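Local coordinates for oxalate biosynthetic component 1 (Burkholderia thailandensis, PDB 5IKY), which is a bifunctional enzyme that produces oxalate in quorum sensing-dependent oxalogenesis, combining a serine hydrolase activity with an additional lyase activity, at residues L19-I27 with W151-Y159; L31-R39 with D67-Y75. All coordinates share one frame; numbering follows the deposited sequence.

Interaction 1 of 2, residues L19-I27 with W151-Y159; sequences LDPLEPKFI and WAHDRIHTY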
ATOM      1  N   LEU A  19     -19.534  10.839 -16.018  1.00 47.44           N
ATOM      2  CA  LEU A  19     -20.340  10.490 -17.183  1.00 50.94           C
ATOM      3  C   LEU A  19     -20.306   8.982 -17.429  1.00 52.64           C
ATOM      4  O   LEU A  19     -19.259   8.420 -17.750  1.00 56.55           O
ATOM      5  CB  LEU A  19     -19.854  11.241 -18.423  1.00 45.63           C
ATOM      6  CG  LEU A  19     -20.625  10.974 -19.719  1.00 61.32           C
ATOM      7  CD1 LEU A  19     -22.093  11.356 -19.579  1.00 46.98           C
ATOM      8  CD2 LEU A  19     -19.982  11.715 -20.879  1.00 47.30           C
ATOM      9  N   ASP A  20     -21.457   8.336 -17.270  1.00 50.64           N
ATOM     10  CA  ASP A  20     -21.571   6.889 -17.433  1.00 46.05           C
ATOM     11  C   ASP A  20     -21.265   6.459 -18.868  1.00 53.54           C
ATOM     12  O   ASP A  20     -21.956   6.867 -19.802  1.00 55.89           O
ATOM     13  CB  ASP A  20     -22.975   6.427 -17.034  1.00 59.48           C
ATOM     14  CG  ASP A  20     -23.028   4.958 -16.651  1.00 62.88           C
ATOM     15  OD1 ASP A  20     -22.212   4.165 -17.163  1.00 50.61           O
ATOM     16  OD2 ASP A  20     -23.901   4.596 -15.834  1.00 73.34           O
ATOM     17  N   PRO A  21     -20.228   5.621 -19.046  1.00 48.82           N
ATOM     18  CA  PRO A  21     -19.838   5.136 -20.373  1.00 52.35           C
ATOM     19  C   PRO A  21     -20.924   4.289 -21.018  1.00 55.33           C
ATOM     20  O   PRO A  21     -20.925   4.121 -22.235  1.00 56.28           O
ATOM     21  CB  PRO A  21     -18.595   4.276 -20.095  1.00 54.20           C
ATOM     22  CG  PRO A  21     -18.168   4.607 -18.729  1.00 51.77           C
ATOM     23  CD  PRO A  21     -19.379   5.057 -17.985  1.00 54.84           C
ATOM     24  N   LEU A  22     -21.829   3.756 -20.200  1.00 49.28           N
ATOM     25  CA  LEU A  22     -22.863   2.850 -20.683  1.00 55.07           C
ATOM     26  C   LEU A  22     -24.194   3.561 -20.916  1.00 55.22           C
ATOM     27  O   LEU A  22     -25.229   2.916 -21.080  1.00 79.94           O
ATOM     28  CB  LEU A  22     -23.046   1.694 -19.697  1.00 51.49           C
ATOM     29  CG  LEU A  22     -21.775   0.891 -19.417  1.00 52.32           C
ATOM     30  CD1 LEU A  22     -22.068  -0.292 -18.510  1.00 50.08           C
ATOM     31  CD2 LEU A  22     -21.136   0.429 -20.720  1.00 50.05           C
ATOM     32  N   GLU A  23     -24.163   4.889 -20.929  1.00 54.60           N
ATOM     33  CA  GLU A  23     -25.330   5.681 -21.296  1.00 54.04           C
ATOM     34  C   GLU A  23     -25.239   6.082 -22.760  1.00 55.29           C
ATOM     35  O   GLU A  23     -24.143   6.317 -23.269  1.00 65.14           O
ATOM     36  CB  GLU A  23     -25.443   6.930 -20.420  1.00 57.87           C
ATOM     37  CG  GLU A  23     -26.016   6.691 -19.038  1.00 68.57           C
ATOM     38  CD  GLU A  23     -26.260   7.983 -18.286  1.00 71.76           C
ATOM     39  OE1 GLU A  23     -26.079   9.066 -18.885  1.00 85.41           O
ATOM     40  OE2 GLU A  23     -26.633   7.919 -17.096  1.00 77.04           O
ATOM     41  N   PRO A  24     -26.391   6.152 -23.445  1.00 57.83           N
ATOM     42  CA  PRO A  24     -26.412   6.649 -24.826  1.00 66.36           C
ATOM     43  C   PRO A  24     -25.808   8.049 -24.925  1.00 62.45           C
ATOM     44  O   PRO A  24     -25.967   8.856 -24.009  1.00 51.65           O
ATOM     45  CB  PRO A  24     -27.906   6.662 -25.185  1.00 65.21           C
ATOM     46  CG  PRO A  24     -28.646   6.278 -23.934  1.00 63.96           C
ATOM     47  CD  PRO A  24     -27.681   5.574 -23.045  1.00 66.67           C
ATOM     48  N   LYS A  25     -25.109   8.320 -26.023  1.00 56.05           N
ATOM     49  CA  LYS A  25     -24.417   9.590 -26.197  1.00 64.68           C
ATOM     50  C   LYS A  25     -25.025  10.410 -27.330  1.00 64.27           C
ATOM     51  O   LYS A  25     -24.532  11.487 -27.665  1.00 72.25           O
ATOM     52  CB  LYS A  25     -22.930   9.345 -26.453  1.00 66.14           C
ATOM     53  CG  LYS A  25     -22.205   8.725 -25.271  1.00 67.03           C
ATOM     54  CD  LYS A  25     -22.161   9.687 -24.095  1.00 64.49           C
ATOM     55  CE  LYS A  25     -22.312   8.957 -22.770  1.00 62.49           C
ATOM     56  NZ  LYS A  25     -21.360   7.822 -22.649  1.00 58.29           N
ATOM     57  N   PHE A  26     -26.099   9.894 -27.916  1.00 69.18           N
ATOM     58  CA  PHE A  26     -26.794  10.595 -28.987  1.00 64.19           C
ATOM     59  C   PHE A  26     -28.277  10.256 -28.989  1.00 65.42           C
ATOM     60  O   PHE A  26     -28.657   9.091 -28.889  1.00 60.82           O
ATOM     61  CB  PHE A  26     -26.178  10.256 -30.348  1.00 56.90           C
ATOM     62  CG  PHE A  26     -26.884  10.898 -31.512  1.00 72.21           C
ATOM     63  CD1 PHE A  26     -26.711  12.245 -31.786  1.00 60.71           C
ATOM     64  CD2 PHE A  26     -27.717  10.153 -32.333  1.00 85.99           C
ATOM     65  CE1 PHE A  26     -27.359  12.840 -32.853  1.00 71.32           C
ATOM     66  CE2 PHE A  26     -28.370  10.743 -33.406  1.00 63.51           C
ATOM     67  CZ  PHE A  26     -28.189  12.088 -33.666  1.00 74.26           C
ATOM     68  N   ILE A  27     -29.111  11.285 -29.092  1.00 67.09           N
ATOM     69  CA  ILE A  27     -30.549  11.090 -29.211  1.00 70.00           C
ATOM     70  C   ILE A  27     -31.067  11.744 -30.484  1.00 68.52           C
ATOM     71  O   ILE A  27     -31.096  12.973 -30.585  1.00 80.14           O
ATOM     72  CB  ILE A  27     -31.304  11.661 -28.008  1.00 63.67           C
ATOM     73  CG1 ILE A  27     -30.821  10.998 -26.721  1.00 62.17           C
ATOM     74  CG2 ILE A  27     -32.802  11.453 -28.180  1.00 61.11           C
ATOM     75  CD1 ILE A  27     -31.455  11.566 -25.478  1.00 68.61           C
ATOM     76  N   TRP A 151     -12.885  -0.755 -27.531  1.00 77.06           N
ATOM     77  CA  TRP A 151     -14.073  -0.756 -26.685  1.00 62.18           C
ATOM     78  C   TRP A 151     -14.320  -2.166 -26.151  1.00 66.42           C
ATOM     79  O   TRP A 151     -14.395  -3.122 -26.922  1.00 69.20           O
ATOM     80  CB  TRP A 151     -15.282  -0.250 -27.472  1.00 62.38           C
ATOM     81  CG  TRP A 151     -16.554  -0.239 -26.696  1.00 60.41           C
ATOM     82  CD1 TRP A 151     -17.495  -1.226 -26.648  1.00 54.54           C
ATOM     83  CD2 TRP A 151     -17.036   0.816 -25.858  1.00 52.95           C
ATOM     84  NE1 TRP A 151     -18.531  -0.852 -25.828  1.00 63.54           N
ATOM     85  CE2 TRP A 151     -18.273   0.399 -25.331  1.00 52.86           C
ATOM     86  CE3 TRP A 151     -16.539   2.073 -25.500  1.00 52.23           C
ATOM     87  CZ2 TRP A 151     -19.022   1.193 -24.465  1.00 51.99           C
ATOM     88  CZ3 TRP A 151     -17.281   2.859 -24.639  1.00 51.25           C
ATOM     89  CH2 TRP A 151     -18.509   2.416 -24.131  1.00 60.52           C
ATOM     90  N   ALA A 152     -14.456  -2.290 -24.832  1.00 57.50           N
ATOM     91  CA  ALA A 152     -14.446  -3.603 -24.186  1.00 59.22           C
ATOM     92  C   ALA A 152     -15.826  -4.133 -23.788  1.00 57.79           C
ATOM     93  O   ALA A 152     -15.988  -5.332 -23.559  1.00 73.08           O
ATOM     94  CB  ALA A 152     -13.546  -3.558 -22.959  1.00 52.40           C
ATOM     95  N   HIS A 153     -16.813  -3.248 -23.706  1.00 57.52           N
ATOM     96  CA  HIS A 153     -18.121  -3.613 -23.162  1.00 53.08           C
ATOM     97  C   HIS A 153     -19.030  -4.286 -24.194  1.00 64.74           C
ATOM     98  O   HIS A 153     -18.763  -4.229 -25.395  1.00 61.97           O
ATOM     99  CB  HIS A 153     -18.797  -2.374 -22.581  1.00 52.12           C
ATOM    100  CG  HIS A 153     -17.920  -1.597 -21.649  1.00 68.54           C
ATOM    101  ND1 HIS A 153     -17.207  -0.487 -22.049  1.00 78.59           N
ATOM    102  CD2 HIS A 153     -17.622  -1.784 -20.341  1.00 61.94           C
ATOM    103  CE1 HIS A 153     -16.522  -0.013 -21.024  1.00 65.69           C
ATOM    104  NE2 HIS A 153     -16.754  -0.782 -19.975  1.00 68.15           N
ATOM    105  N   ASP A 154     -20.098  -4.926 -23.721  1.00 62.80           N
ATOM    106  CA  ASP A 154     -20.977  -5.701 -24.599  1.00 76.07           C
ATOM    107  C   ASP A 154     -22.083  -4.846 -25.213  1.00 56.23           C
ATOM    108  O   ASP A 154     -22.894  -5.331 -26.001  1.00 73.50           O
ATOM    109  CB  ASP A 154     -21.591  -6.889 -23.849  1.00 56.34           C
ATOM    110  CG  ASP A 154     -22.260  -6.487 -22.546  1.00 80.16           C
ATOM    111  OD1 ASP A 154     -22.429  -5.275 -22.297  1.00 87.74           O
ATOM    112  OD2 ASP A 154     -22.636  -7.396 -21.776  1.00 78.58           O
ATOM    113  N   ARG A 155     -22.117  -3.577 -24.825  1.00 73.27           N
ATOM    114  CA  ARG A 155     -22.967  -2.585 -25.467  1.00 64.64           C
ATOM    115  C   ARG A 155     -22.074  -1.473 -25.989  1.00 63.69           C
ATOM    116  O   ARG A 155     -20.937  -1.328 -25.541  1.00 75.13           O
ATOM    117  CB  ARG A 155     -23.995  -2.008 -24.493  1.00 79.94           C
ATOM    118  CG  ARG A 155     -25.063  -2.970 -24.011  1.00 78.70           C
ATOM    119  CD  ARG A 155     -25.920  -2.289 -22.953  1.00 85.97           C
ATOM    120  NE  ARG A 155     -27.029  -3.122 -22.501  1.00 96.86           N
ATOM    121  CZ  ARG A 155     -28.272  -2.680 -22.343  1.00 95.58           C
ATOM    122  NH1 ARG A 155     -29.225  -3.504 -21.924  1.00 82.93           N
ATOM    123  NH2 ARG A 155     -28.563  -1.413 -22.604  1.00102.66           N
ATOM    124  N   ILE A 156     -22.580  -0.689 -26.931  1.00 55.59           N
ATOM    125  CA  ILE A 156     -21.850   0.486 -27.382  1.00 55.27           C
ATOM    126  C   ILE A 156     -22.811   1.535 -27.926  1.00 55.59           C
ATOM    127  O   ILE A 156     -23.860   1.213 -28.480  1.00 64.80           O
ATOM    128  CB  ILE A 156     -20.785   0.128 -28.451  1.00 57.57           C
ATOM    129  CG1 ILE A 156     -19.794   1.285 -28.625  1.00 55.58           C
ATOM    130  CG2 ILE A 156     -21.436  -0.260 -29.771  1.00 57.58           C
ATOM    131  CD1 ILE A 156     -18.577   0.937 -29.446  1.00 61.95           C
ATOM    132  N   HIS A 157     -22.451   2.797 -27.728  1.00 54.88           N
ATOM    133  CA  HIS A 157     -23.239   3.919 -28.205  1.00 61.48           C
ATOM    134  C   HIS A 157     -22.338   5.141 -28.315  1.00 54.69           C
ATOM    135  O   HIS A 157     -22.433   6.073 -27.518  1.00 65.45           O
ATOM    136  CB  HIS A 157     -24.420   4.189 -27.274  1.00 60.18           C
ATOM    137  CG  HIS A 157     -25.580   4.852 -27.949  1.00 77.64           C
ATOM    138  ND1 HIS A 157     -25.604   6.199 -28.237  1.00 71.44           N
ATOM    139  CD2 HIS A 157     -26.748   4.346 -28.409  1.00 56.40           C
ATOM    140  CE1 HIS A 157     -26.745   6.497 -28.833  1.00 68.55           C
ATOM    141  NE2 HIS A 157     -27.456   5.392 -28.950  1.00 66.75           N
ATOM    142  N   THR A 158     -21.453   5.118 -29.306  1.00 58.22           N
ATOM    143  CA  THR A 158     -20.467   6.176 -29.488  1.00 58.21           C
ATOM    144  C   THR A 158     -20.800   7.034 -30.702  1.00 62.89           C
ATOM    145  O   THR A 158     -20.998   6.522 -31.803  1.00 64.54           O
ATOM    146  CB  THR A 158     -19.050   5.595 -29.641  1.00 55.08           C
ATOM    147  OG1 THR A 158     -18.635   5.024 -28.395  1.00 77.83           O
ATOM    148  CG2 THR A 158     -18.072   6.679 -30.039  1.00 77.23           C
ATOM    149  N   TYR A 159     -20.854   8.345 -30.490  1.00 56.23           N
ATOM    150  CA  TYR A 159     -21.240   9.281 -31.539  1.00 62.40           C
ATOM    151  C   TYR A 159     -20.172  10.348 -31.756  1.00 62.37           C
ATOM    152  O   TYR A 159     -19.486  10.755 -30.820  1.00 60.37           O
ATOM    153  CB  TYR A 159     -22.582   9.931 -31.188  1.00 69.09           C
ATOM    154  CG  TYR A 159     -22.987  11.081 -32.086  1.00 69.42           C
ATOM    155  CD1 TYR A 159     -22.660  12.390 -31.760  1.00 59.44           C
ATOM    156  CD2 TYR A 159     -23.709  10.858 -33.251  1.00 71.39           C
ATOM    157  CE1 TYR A 159     -23.029  13.443 -32.569  1.00 61.89           C
ATOM    158  CE2 TYR A 159     -24.083  11.907 -34.069  1.00 63.54           C
ATOM    159  CZ  TYR A 159     -23.739  13.197 -33.721  1.00 68.18           C
ATOM    160  OH  TYR A 159     -24.108  14.246 -34.528  1.00 74.94           O
TER

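Interaction 2 of 2, residues L31-R39 with D67-Y75; sequences LLELLPADR and DAPIDLTDY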
ATOM      1  N   LEU A  31     -36.854  10.681 -31.899  1.00 84.99           N
ATOM      2  CA  LEU A  31     -37.180  10.071 -30.613  1.00 79.61           C
ATOM      3  C   LEU A  31     -37.784  11.087 -29.646  1.00 77.69           C
ATOM      4  O   LEU A  31     -38.694  10.766 -28.881  1.00 84.05           O
ATOM      5  CB  LEU A  31     -35.939   9.422 -29.994  1.00 74.65           C
ATOM      6  CG  LEU A  31     -35.318   8.285 -30.810  1.00 80.54           C
ATOM      7  CD1 LEU A  31     -34.201   7.602 -30.029  1.00 60.68           C
ATOM      8  CD2 LEU A  31     -36.375   7.275 -31.260  1.00 63.14           C
ATOM      9  N   LEU A  32     -37.278  12.316 -29.695  1.00 75.70           N
ATOM     10  CA  LEU A  32     -37.788  13.390 -28.847  1.00 79.68           C
ATOM     11  C   LEU A  32     -39.079  13.982 -29.405  1.00 85.07           C
ATOM     12  O   LEU A  32     -40.033  14.220 -28.664  1.00 81.25           O
ATOM     13  CB  LEU A  32     -36.739  14.490 -28.686  1.00 70.25           C
ATOM     14  CG  LEU A  32     -35.485  14.115 -27.895  1.00 70.07           C
ATOM     15  CD1 LEU A  32     -34.524  15.291 -27.826  1.00 71.95           C
ATOM     16  CD2 LEU A  32     -35.860  13.639 -26.504  1.00 67.77           C
ATOM     17  N   GLU A  33     -39.103  14.205 -30.718  1.00 80.39           N
ATOM     18  CA  GLU A  33     -40.259  14.785 -31.401  1.00 82.99           C
ATOM     19  C   GLU A  33     -41.496  13.904 -31.247  1.00 84.67           C
ATOM     20  O   GLU A  33     -42.626  14.350 -31.442  1.00 96.47           O
ATOM     21  CB  GLU A  33     -39.942  14.993 -32.883  1.00 82.39           C
ATOM     22  CG  GLU A  33     -40.741  16.096 -33.554  1.00103.71           C
ATOM     23  CD  GLU A  33     -40.226  16.413 -34.946  1.00140.67           C
ATOM     24  OE1 GLU A  33     -39.336  15.682 -35.430  1.00143.26           O
ATOM     25  OE2 GLU A  33     -40.710  17.391 -35.555  1.00157.88           O
ATOM     26  N   LEU A  34     -41.256  12.648 -30.891  1.00 88.92           N
ATOM     27  CA  LEU A  34     -42.300  11.654 -30.695  1.00 81.16           C
ATOM     28  C   LEU A  34     -43.063  11.878 -29.385  1.00 83.28           C
ATOM     29  O   LEU A  34     -44.179  11.389 -29.210  1.00 93.02           O
ATOM     30  CB  LEU A  34     -41.669  10.260 -30.732  1.00 87.68           C
ATOM     31  CG  LEU A  34     -42.484   8.990 -30.517  1.00 99.83           C
ATOM     32  CD1 LEU A  34     -41.935   7.896 -31.410  1.00 95.91           C
ATOM     33  CD2 LEU A  34     -42.411   8.570 -29.058  1.00100.36           C
ATOM     34  N   LEU A  35     -42.453  12.621 -28.468  1.00 94.34           N
ATOM     35  CA  LEU A  35     -43.074  12.937 -27.183  1.00 91.21           C
ATOM     36  C   LEU A  35     -44.163  13.999 -27.324  1.00 92.29           C
ATOM     37  O   LEU A  35     -44.190  14.735 -28.309  1.00104.77           O
ATOM     38  CB  LEU A  35     -42.016  13.414 -26.185  1.00 80.09           C
ATOM     39  CG  LEU A  35     -41.131  12.350 -25.537  1.00 78.72           C
ATOM     40  CD1 LEU A  35     -40.039  13.001 -24.694  1.00 59.99           C
ATOM     41  CD2 LEU A  35     -41.980  11.419 -24.692  1.00 66.05           C
ATOM     42  N   PRO A  36     -45.078  14.072 -26.342  1.00 82.99           N
ATOM     43  CA  PRO A  36     -46.001  15.209 -26.290  1.00 79.24           C
ATOM     44  C   PRO A  36     -45.241  16.513 -26.050  1.00 95.54           C
ATOM     45  O   PRO A  36     -44.166  16.484 -25.450  1.00 93.48           O
ATOM     46  CB  PRO A  36     -46.914  14.871 -25.107  1.00 82.26           C
ATOM     47  CG  PRO A  36     -46.841  13.386 -24.989  1.00 82.51           C
ATOM     48  CD  PRO A  36     -45.427  13.035 -25.357  1.00 89.65           C
ATOM     49  N   ALA A  37     -45.799  17.629 -26.510  1.00101.89           N
ATOM     50  CA  ALA A  37     -45.115  18.923 -26.484  1.00 91.68           C
ATOM     51  C   ALA A  37     -44.608  19.315 -25.098  1.00 97.99           C
ATOM     52  O   ALA A  37     -43.506  19.847 -24.963  1.00 95.24           O
ATOM     53  CB  ALA A  37     -46.035  20.006 -27.023  1.00 95.91           C
ATOM     54  N   ASP A  38     -45.415  19.057 -24.075  1.00102.27           N
ATOM     55  CA  ASP A  38     -45.033  19.388 -22.706  1.00 93.04           C
ATOM     56  C   ASP A  38     -43.824  18.570 -22.262  1.00 96.95           C
ATOM     57  O   ASP A  38     -42.805  19.125 -21.855  1.00 98.01           O
ATOM     58  CB  ASP A  38     -46.208  19.161 -21.751  1.00 83.49           C
ATOM     59  N   ARG A  39     -43.943  17.249 -22.350  1.00108.47           N
ATOM     60  CA  ARG A  39     -42.873  16.349 -21.936  1.00 89.15           C
ATOM     61  C   ARG A  39     -41.623  16.508 -22.798  1.00 85.07           C
ATOM     62  O   ARG A  39     -40.504  16.342 -22.313  1.00 83.61           O
ATOM     63  CB  ARG A  39     -43.352  14.897 -21.973  1.00 81.12           C
ATOM     64  CG  ARG A  39     -44.403  14.564 -20.925  1.00 73.95           C
ATOM     65  CD  ARG A  39     -44.935  13.147 -21.099  1.00 92.62           C
ATOM     66  NE  ARG A  39     -43.871  12.147 -21.077  1.00 97.64           N
ATOM     67  CZ  ARG A  39     -44.079  10.836 -21.135  1.00 86.37           C
ATOM     68  NH1 ARG A  39     -45.313  10.361 -21.225  1.00 96.01           N
ATOM     69  NH2 ARG A  39     -43.051   9.997 -21.107  1.00 80.48           N
ATOM     70  N   ASP A  67     -31.579  -0.493 -28.009  1.00 60.17           N
ATOM     71  CA  ASP A  67     -32.925  -0.342 -28.554  1.00 61.07           C
ATOM     72  C   ASP A  67     -34.010  -0.763 -27.564  1.00 61.09           C
ATOM     73  O   ASP A  67     -33.811  -1.660 -26.748  1.00 60.75           O
ATOM     74  CB  ASP A  67     -33.070  -1.151 -29.845  1.00 62.59           C
ATOM     75  CG  ASP A  67     -32.187  -0.633 -30.964  1.00 62.86           C
ATOM     76  OD1 ASP A  67     -32.107   0.600 -31.141  1.00 71.55           O
ATOM     77  OD2 ASP A  67     -31.572  -1.460 -31.670  1.00 75.98           O
ATOM     78  N   ALA A  68     -35.157  -0.101 -27.651  1.00 61.56           N
ATOM     79  CA  ALA A  68     -36.339  -0.462 -26.877  1.00 61.87           C
ATOM     80  C   ALA A  68     -37.581  -0.159 -27.710  1.00 63.21           C
ATOM     81  O   ALA A  68     -37.588   0.805 -28.475  1.00 69.00           O
ATOM     82  CB  ALA A  68     -36.373   0.292 -25.558  1.00 60.59           C
ATOM     83  N   PRO A  69     -38.635  -0.978 -27.576  1.00 64.22           N
ATOM     84  CA  PRO A  69     -39.820  -0.755 -28.409  1.00 66.04           C
ATOM     85  C   PRO A  69     -40.517   0.553 -28.060  1.00 66.74           C
ATOM     86  O   PRO A  69     -40.502   0.972 -26.903  1.00 64.27           O
ATOM     87  CB  PRO A  69     -40.711  -1.956 -28.085  1.00 66.62           C
ATOM     88  CG  PRO A  69     -40.308  -2.359 -26.714  1.00 65.48           C
ATOM     89  CD  PRO A  69     -38.830  -2.086 -26.627  1.00 64.17           C
ATOM     90  N   ILE A  70     -41.112   1.193 -29.057  1.00 71.24           N
ATOM     91  CA  ILE A  70     -41.836   2.434 -28.836  1.00 72.00           C
ATOM     92  C   ILE A  70     -43.334   2.231 -29.010  1.00 72.28           C
ATOM     93  O   ILE A  70     -43.813   2.031 -30.126  1.00 83.54           O
ATOM     94  CB  ILE A  70     -41.375   3.542 -29.797  1.00 70.61           C
ATOM     95  CG1 ILE A  70     -39.859   3.716 -29.727  1.00 66.35           C
ATOM     96  CG2 ILE A  70     -42.085   4.845 -29.477  1.00 69.99           C
ATOM     97  CD1 ILE A  70     -39.319   4.738 -30.700  1.00 75.58           C
ATOM     98  N   ASP A  71     -44.069   2.276 -27.904  1.00 78.89           N
ATOM     99  CA  ASP A  71     -45.523   2.201 -27.957  1.00 77.83           C
ATOM    100  C   ASP A  71     -46.095   3.613 -27.919  1.00 75.07           C
ATOM    101  O   ASP A  71     -46.003   4.295 -26.903  1.00 87.52           O
ATOM    102  CB  ASP A  71     -46.072   1.366 -26.798  1.00 68.77           C
ATOM    103  CG  ASP A  71     -47.492   0.882 -27.047  1.00 96.58           C
ATOM    104  OD1 ASP A  71     -48.177   1.444 -27.928  1.00 83.11           O
ATOM    105  OD2 ASP A  71     -47.925  -0.065 -26.354  1.00104.31           O
ATOM    106  N   LEU A  72     -46.685   4.047 -29.029  1.00 93.88           N
ATOM    107  CA  LEU A  72     -47.225   5.400 -29.128  1.00 92.30           C
ATOM    108  C   LEU A  72     -48.423   5.605 -28.207  1.00100.44           C
ATOM    109  O   LEU A  72     -48.820   6.739 -27.936  1.00109.12           O
ATOM    110  CB  LEU A  72     -47.613   5.716 -30.573  1.00 86.85           C
ATOM    111  CG  LEU A  72     -46.442   5.869 -31.546  1.00 77.77           C
ATOM    112  CD1 LEU A  72     -46.933   6.270 -32.925  1.00 75.97           C
ATOM    113  CD2 LEU A  72     -45.443   6.881 -31.016  1.00 75.85           C
ATOM    114  N   THR A  73     -48.995   4.504 -27.728  1.00103.46           N
ATOM    115  CA  THR A  73     -50.088   4.558 -26.765  1.00107.43           C
ATOM    116  C   THR A  73     -49.605   5.170 -25.451  1.00118.35           C
ATOM    117  O   THR A  73     -50.374   5.797 -24.721  1.00119.96           O
ATOM    118  CB  THR A  73     -50.676   3.157 -26.505  1.00 92.53           C
ATOM    119  OG1 THR A  73     -50.938   2.508 -27.756  1.00 91.16           O
ATOM    120  CG2 THR A  73     -51.967   3.251 -25.707  1.00 86.18           C
ATOM    121  N   ASP A  74     -48.318   4.992 -25.163  1.00115.42           N
ATOM    122  CA  ASP A  74     -47.698   5.584 -23.982  1.00 97.63           C
ATOM    123  C   ASP A  74     -47.692   7.108 -24.053  1.00100.39           C
ATOM    124  O   ASP A  74     -47.621   7.787 -23.028  1.00 96.36           O
ATOM    125  CB  ASP A  74     -46.264   5.074 -23.818  1.00 90.36           C
ATOM    126  CG  ASP A  74     -46.202   3.601 -23.464  1.00 97.33           C
ATOM    127  OD1 ASP A  74     -47.238   3.045 -23.041  1.00106.92           O
ATOM    128  OD2 ASP A  74     -45.113   3.001 -23.601  1.00 92.48           O
ATOM    129  N   TYR A  75     -47.766   7.640 -25.268  1.00110.03           N
ATOM    130  CA  TYR A  75     -47.676   9.079 -25.480  1.00100.70           C
ATOM    131  C   TYR A  75     -48.930   9.623 -26.157  1.00109.88           C
ATOM    132  O   TYR A  75     -48.856  10.518 -26.999  1.00116.98           O
ATOM    133  CB  TYR A  75     -46.436   9.411 -26.314  1.00 93.42           C
ATOM    134  CG  TYR A  75     -45.217   8.597 -25.933  1.00105.37           C
ATOM    135  CD1 TYR A  75     -44.458   8.926 -24.818  1.00119.97           C
ATOM    136  CD2 TYR A  75     -44.828   7.496 -26.687  1.00 97.40           C
ATOM    137  CE1 TYR A  75     -43.343   8.184 -24.465  1.00113.53           C
ATOM    138  CE2 TYR A  75     -43.716   6.748 -26.341  1.00 95.46           C
ATOM    139  CZ  TYR A  75     -42.977   7.098 -25.231  1.00109.07           C
ATOM    140  OH  TYR A  75     -41.868   6.359 -24.882  1.00108.03           O
TER

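Interaction 1 of 2, residues L19-I27 with W151-Y159
Phe-26 and Tyr-159 lie one on the other as an offset stack, ring centroids 4.2 Å apart and planes turned by only 10°. Phe-26 CD1 sits over the centre of the Tyr-159 ring, 3.5 Å from its CE2. Two residues back in both segments, Pro-24 rests on a face of His-157 in a CH-pi contact: Pro-24 CB stands above the imidazole centre, 8° off the ring normal. The same imidazole is met at its edge by a backbone carbonyl, Phe-26 O, 3.2 Å from His-157 CE1. His-157 CG lies trans to the backbone N (chi1 -154°), which carries the ring across to Pro-24. Phe-26 and Tyr-159 come from strands 26-28 and 156-160, each an outer strand of its own three-stranded antiparallel sheet, and Val-55 touches both rings. Farther out, Leu-22 CD2 lies over a face of the His-153 ring in a second CH-pi contact, 3.9 Å from His-153 CG, and Pro-21 O meets the edge of the indole 3.5 Å from Trp-151 CH2. Behind these, a type I turn from Asp-20 to Glu-23 sets Pro-21 and Leu-22. Asp-20 OD1 accepts from Leu-22 N in an Asx turn, and Lys-25 NZ folds back onto Asp-20 O (3.1 Å).

Interaction 2 of 2, residues L31-R39 with D67-Y75
Leu-34 reaches into a cluster formed by Ile-70, Leu-72 and Tyr-75. Its CB points at the segment 67-75, and with CG trans to the backbone N (chi1 178°) the branch continues outward. Leu-34 CG then lies 3.7 Å from Leu-72 CD2, the two leucines crossing at a slant. At the fork the methyls part. Leu-34 CD1 meets Ile-70 CG2 tip to tip at 3.6 Å and also packs on Leu-72 CD2, while Leu-34 CD2 comes to the phenol ring, 3.5 Å from Tyr-75 CE2. A chi2 of 144°, well off a staggered value, is consistent with the two methyls being held between three partners.

Leu-31, three residues earlier, extends the apolar surface: the Leu-31 and Ile-70 side chains cross at about a right angle, Leu-31 CD2 3.9 Å from Ile-70 CD1. Leu-35 turns its CB away, yet Leu-35 CD2 bends back to the ring, 3.5 Å from Tyr-75 CD1. Pro-36 lays CD against Tyr-75 CB. Arg-39 brings NH2 to the edge of the phenol ring, 3.8 Å from Tyr-75 CE1, with the guanidinium and ring planes 52° apart; Asp-74 CB lies over the centre of a ring face. Pro-240 adds to the cluster by touching Leu-34, Leu-35 and Tyr-75.

The receiving segment is shaped by Asp-71, whose OD1 takes both the backbone N and OG1 of Thr-73 from the same side of the carboxylate plane; Ser-98 OG is a further partner. The bond from Thr-73 N makes an Asx turn and leads the chain from strand 70-71 into the 3-10 segment 72-74. Pro-36 occupies the N-cap of helix 37-49. The arrangement is thus mostly apolar packing of the corner between helices 29-33 and 37-49 on strand 70-71 and the 3-10 turn that follows it, the strand being an outer one of the antiparallel sheet it forms with 99-102 and 93-96.

From the N terminus, strand 4-9 enters the large parallel sheet, and the chain then reaches 19-27, whose partner 151-159 comes much later. Interaction 1 therefore closes a loop of 123 intervening residues. Interaction 2 is nested inside it, closing a shorter loop of 27 residues between 31-39 and 67-75. Strand 26-28 runs straight into helix 29-33, and the two contacts meet there: Ile-27 CG2 packs on Leu-32 CG at 3.8 Å, although the contact centres are about 21 Å apart. Interaction 1 joins two three-stranded antiparallel sheets through strands 26-28 and 156-160; interaction 2 ties the following helices to a third, through strand 70-71.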